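Long-range contact in N-acetyl-beta-D glucosaminidase (Rhizomucor miehei CAU432, PDB 4ZM6), which probably hydrolyses terminal beta-N-acetylglucosamine residues through a glycoside hydrolase family 3 region and, with acetyl-CoA, acetylates glucosamine through a GCN5-related acetyltransferase region: residues V627-H632 and Q671-K676. Residues are numbered along the deposited sequence; the frame is centred on the assembly and turned at random.
Sequences VGTLLH and QAFFSK. With ACO (acetyl coenzyme *a), chain C.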
loop_
_atom_site.group_PDB
_atom_site.type_symbol
_atom_site.label_atom_id
_atom_site.label_comp_id
_atom_site.label_asym_id
_atom_site.label_seq_id
_atom_site.Cartn_x
_atom_site.Cartn_y
_atom_site.Cartn_z
ATOM N N VAL A 627 -5.762 18.272 14.533
ATOM C CA VAL A 627 -5.122 16.971 14.744
ATOM C C VAL A 627 -6.167 15.897 15.012
ATOM O O VAL A 627 -6.097 14.803 14.453
ATOM C CB VAL A 627 -4.120 17.002 15.914
ATOM C CG1 VAL A 627 -3.574 15.604 16.199
ATOM C CG2 VAL A 627 -2.986 17.973 15.610
ATOM N N GLY A 628 -7.128 16.211 15.876
ATOM C CA GLY A 628 -8.232 15.294 16.155
ATOM C C GLY A 628 -8.910 14.858 14.870
ATOM O O GLY A 628 -9.231 13.683 14.685
ATOM N N THR A 629 -9.096 15.818 13.971
ATOM C CA THR A 629 -9.769 15.581 12.704
ATOM C C THR A 629 -8.933 14.707 11.774
ATOM O O THR A 629 -9.470 13.813 11.121
ATOM C CB THR A 629 -10.135 16.921 12.038
ATOM O OG1 THR A 629 -11.157 17.555 12.818
ATOM C CG2 THR A 629 -10.642 16.723 10.615
ATOM N N LEU A 630 -7.628 14.961 11.717
ATOM C CA LEU A 630 -6.716 14.091 10.968
ATOM C C LEU A 630 -6.882 12.632 11.359
ATOM O O LEU A 630 -7.132 11.776 10.505
ATOM C CB LEU A 630 -5.260 14.484 11.196
ATOM C CG LEU A 630 -4.612 15.247 10.051
ATOM C CD1 LEU A 630 -5.241 16.622 9.865
ATOM C CD2 LEU A 630 -3.120 15.365 10.321
ATOM N N LEU A 631 -6.738 12.372 12.658
ATOM C CA LEU A 631 -6.775 11.017 13.208
ATOM C C LEU A 631 -8.142 10.390 13.014
ATOM O O LEU A 631 -8.252 9.225 12.641
ATOM C CB LEU A 631 -6.423 11.037 14.701
ATOM C CG LEU A 631 -4.985 11.432 15.037
ATOM C CD1 LEU A 631 -4.810 11.670 16.526
ATOM C CD2 LEU A 631 -4.008 10.378 14.541
ATOM N N HIS A 632 -9.174 11.180 13.277
ATOM C CA HIS A 632 -10.557 10.748 13.131
ATOM C C HIS A 632 -10.853 10.274 11.706
ATOM O O HIS A 632 -11.498 9.243 11.499
ATOM C CB HIS A 632 -11.468 11.909 13.518
ATOM C CG HIS A 632 -12.921 11.643 13.308
ATOM N ND1 HIS A 632 -13.508 11.680 12.063
ATOM C CD2 HIS A 632 -13.909 11.361 14.183
ATOM C CE1 HIS A 632 -14.795 11.418 12.179
ATOM N NE2 HIS A 632 -15.063 11.223 13.455
ATOM N N GLN A 671 -18.146 15.175 22.966
ATOM C CA GLN A 671 -19.403 14.660 22.423
ATOM C C GLN A 671 -19.900 15.544 21.284
ATOM O O GLN A 671 -20.370 15.047 20.260
ATOM C CB GLN A 671 -20.481 14.589 23.500
ATOM C CG GLN A 671 -20.201 13.601 24.619
ATOM C CD GLN A 671 -21.300 13.581 25.660
ATOM O OE1 GLN A 671 -21.062 13.309 26.839
ATOM N NE2 GLN A 671 -22.511 13.881 25.228
ATOM N N ALA A 672 -19.802 16.856 21.478
ATOM C CA ALA A 672 -20.161 17.816 20.439
ATOM C C ALA A 672 -19.245 17.665 19.223
ATOM O O ALA A 672 -19.700 17.733 18.082
ATOM C CB ALA A 672 -20.096 19.233 20.984
ATOM N N PHE A 673 -17.955 17.456 19.471
ATOM C CA PHE A 673 -17.000 17.217 18.396
ATOM C C PHE A 673 -17.499 16.098 17.485
ATOM O O PHE A 673 -17.537 16.256 16.261
ATOM C CB PHE A 673 -15.622 16.871 18.968
ATOM C CG PHE A 673 -14.630 16.419 17.933
ATOM C CD1 PHE A 673 -14.536 15.084 17.583
ATOM C CD2 PHE A 673 -13.791 17.330 17.312
ATOM C CE1 PHE A 673 -13.626 14.669 16.629
ATOM C CE2 PHE A 673 -12.880 16.921 16.356
ATOM C CZ PHE A 673 -12.798 15.590 16.013
ATOM N N PHE A 674 -17.902 14.983 18.095
ATOM C CA PHE A 674 -18.323 13.797 17.346
ATOM C C PHE A 674 -19.668 13.963 16.631
ATOM O O PHE A 674 -19.794 13.553 15.478
ATOM C CB PHE A 674 -18.349 12.551 18.247
ATOM C CG PHE A 674 -16.979 12.052 18.639
ATOM C CD1 PHE A 674 -16.052 11.688 17.674
ATOM C CD2 PHE A 674 -16.624 11.927 19.971
ATOM C CE1 PHE A 674 -14.795 11.233 18.029
ATOM C CE2 PHE A 674 -15.370 11.468 20.331
ATOM C CZ PHE A 674 -14.452 11.123 19.358
ATOM N N SER A 675 -20.668 14.555 17.284
ATOM C CA SER A 675 -21.968 14.757 16.624
ATOM C C SER A 675 -21.829 15.704 15.438
ATOM O O SER A 675 -22.413 15.468 14.378
ATOM C CB SER A 675 -23.033 15.268 17.593
ATOM O OG SER A 675 -22.476 16.177 18.512
ATOM N N LYS A 676 -21.017 16.742 15.610
ATOM C CA LYS A 676 -20.751 17.713 14.545
ATOM C C LYS A 676 -20.119 17.104 13.287
ATOM O O LYS A 676 -20.282 17.651 12.197
ATOM C CB LYS A 676 -19.855 18.829 15.078
ATOM C CG LYS A 676 -19.867 20.092 14.244
ATOM C CD LYS A 676 -19.824 21.311 15.152
ATOM C CE LYS A 676 -19.965 22.598 14.359
ATOM N NZ LYS A 676 -18.866 22.762 13.366
HETATM N N1A ACO C . -8.135 27.367 13.361
HETATM C C2A ACO C . -9.277 27.668 14.023
HETATM N N3A ACO C . -10.094 26.730 14.551
HETATM C C4A ACO C . -9.804 25.405 14.456
HETATM C C5A ACO C . -8.577 25.007 13.739
HETATM C C6A ACO C . -7.727 26.084 13.181
HETATM N N6A ACO C . -6.584 25.782 12.519
HETATM N N7A ACO C . -8.527 23.672 13.770
HETATM C C8A ACO C . -9.625 23.237 14.443
HETATM N N9A ACO C . -10.393 24.269 14.847
HETATM C C1B ACO C . -11.664 24.146 15.614
HETATM C C2B ACO C . -12.890 24.141 14.706
HETATM O O2B ACO C . -13.890 25.029 15.223
HETATM C C3B ACO C . -13.368 22.697 14.653
HETATM O O3B ACO C . -14.800 22.544 14.600
HETATM P P3B ACO C . -15.866 22.770 15.803
HETATM O O7A ACO C . -15.911 21.448 16.542
HETATM O O8A ACO C . -15.356 23.952 16.595
HETATM O O9A ACO C . -17.136 23.064 15.056
HETATM C C4B ACO C . -12.723 22.041 15.872
HETATM O O4B ACO C . -11.670 22.904 16.331
HETATM C C5B ACO C . -12.184 20.656 15.537
HETATM O O5B ACO C . -11.107 20.383 16.422
HETATM P P1A ACO C . -9.804 19.575 15.960
HETATM O O1A ACO C . -8.617 20.486 16.167
HETATM O O2A ACO C . -10.003 18.900 14.629
HETATM O O3A ACO C . -9.898 18.464 17.112
HETATM P P2A ACO C . -8.862 18.445 18.330
HETATM O O4A ACO C . -7.473 18.318 17.750
HETATM O O5A ACO C . -9.162 19.584 19.261
HETATM O O6A ACO C . -9.298 17.072 19.036
HETATM C CBP ACO C . -10.707 15.966 20.668
HETATM C CCP ACO C . -10.648 16.877 19.453
HETATM C CDP ACO C . -10.153 14.595 20.311
HETATM C CEP ACO C . -12.162 15.813 21.083
HETATM C CAP ACO C . -9.878 16.633 21.767
HETATM O OAP ACO C . -10.617 17.711 22.333
HETATM C C9P ACO C . -9.449 15.689 22.855
HETATM O O9P ACO C . -8.341 15.175 22.787
HETATM N N8P ACO C . -10.282 15.462 23.869
HETATM C C7P ACO C . -9.885 14.599 24.965
HETATM C C6P ACO C . -11.050 14.189 25.850
HETATM C C5P ACO C . -12.047 13.236 25.216
HETATM O O5P ACO C . -13.177 13.285 25.670
HETATM N N4P ACO C . -11.702 12.367 24.251
HETATM C C3P ACO C . -12.654 11.399 23.698
HETATM C C2P ACO C . -12.636 10.053 24.433
HETATM S S1P ACO C . -14.103 9.088 24.159
HETATM C C ACO C . -13.763 8.173 22.816
HETATM O O ACO C . -12.720 8.331 22.206
HETATM C CH3 ACO C . -14.784 7.168 22.389
#
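G628 and H632, one turn apart on helix 627-642, face F673 and F674 of helix 665-677; the short axes run 12.2 Å apart at closest, with 53° between their N-to-C directions. Aromatic rings bridge this wide separation. F673 has CG anti to its backbone N (chi1 172°), and its ring reaches the first turn of the other helix, where CZ lies 4.1 Å from G628 C and CE2 4.0 Å from T629 OG1. One face of this ring carries CCP of acetyl-CoA, offset toward the rim. F674 and H632 meet at their ring edges, with F674 CE1 3.9 Å from H632 CD2; the W679 ring meets F674 edge-to-face, stands nearly perpendicular to the H632 ring, and its NE1 is hydrogen-bonded to H632 NE2. L616 of strand 608-618 touches F673, F674 and H632.

The cofactor contacts both helices. G628 N donates to O4A of one phosphate (2.8 Å, 155°) and T629 OG1 to O2A of the other; K676 NZ lies by O9A of the 3'-phosphate, modelled too close to be taken literally. Backbone amides at a helix N-terminus gripping the pyrophosphate, with a later helix flanking the cofactor, are characteristic of the acetyl-CoA site of the GNAT fold.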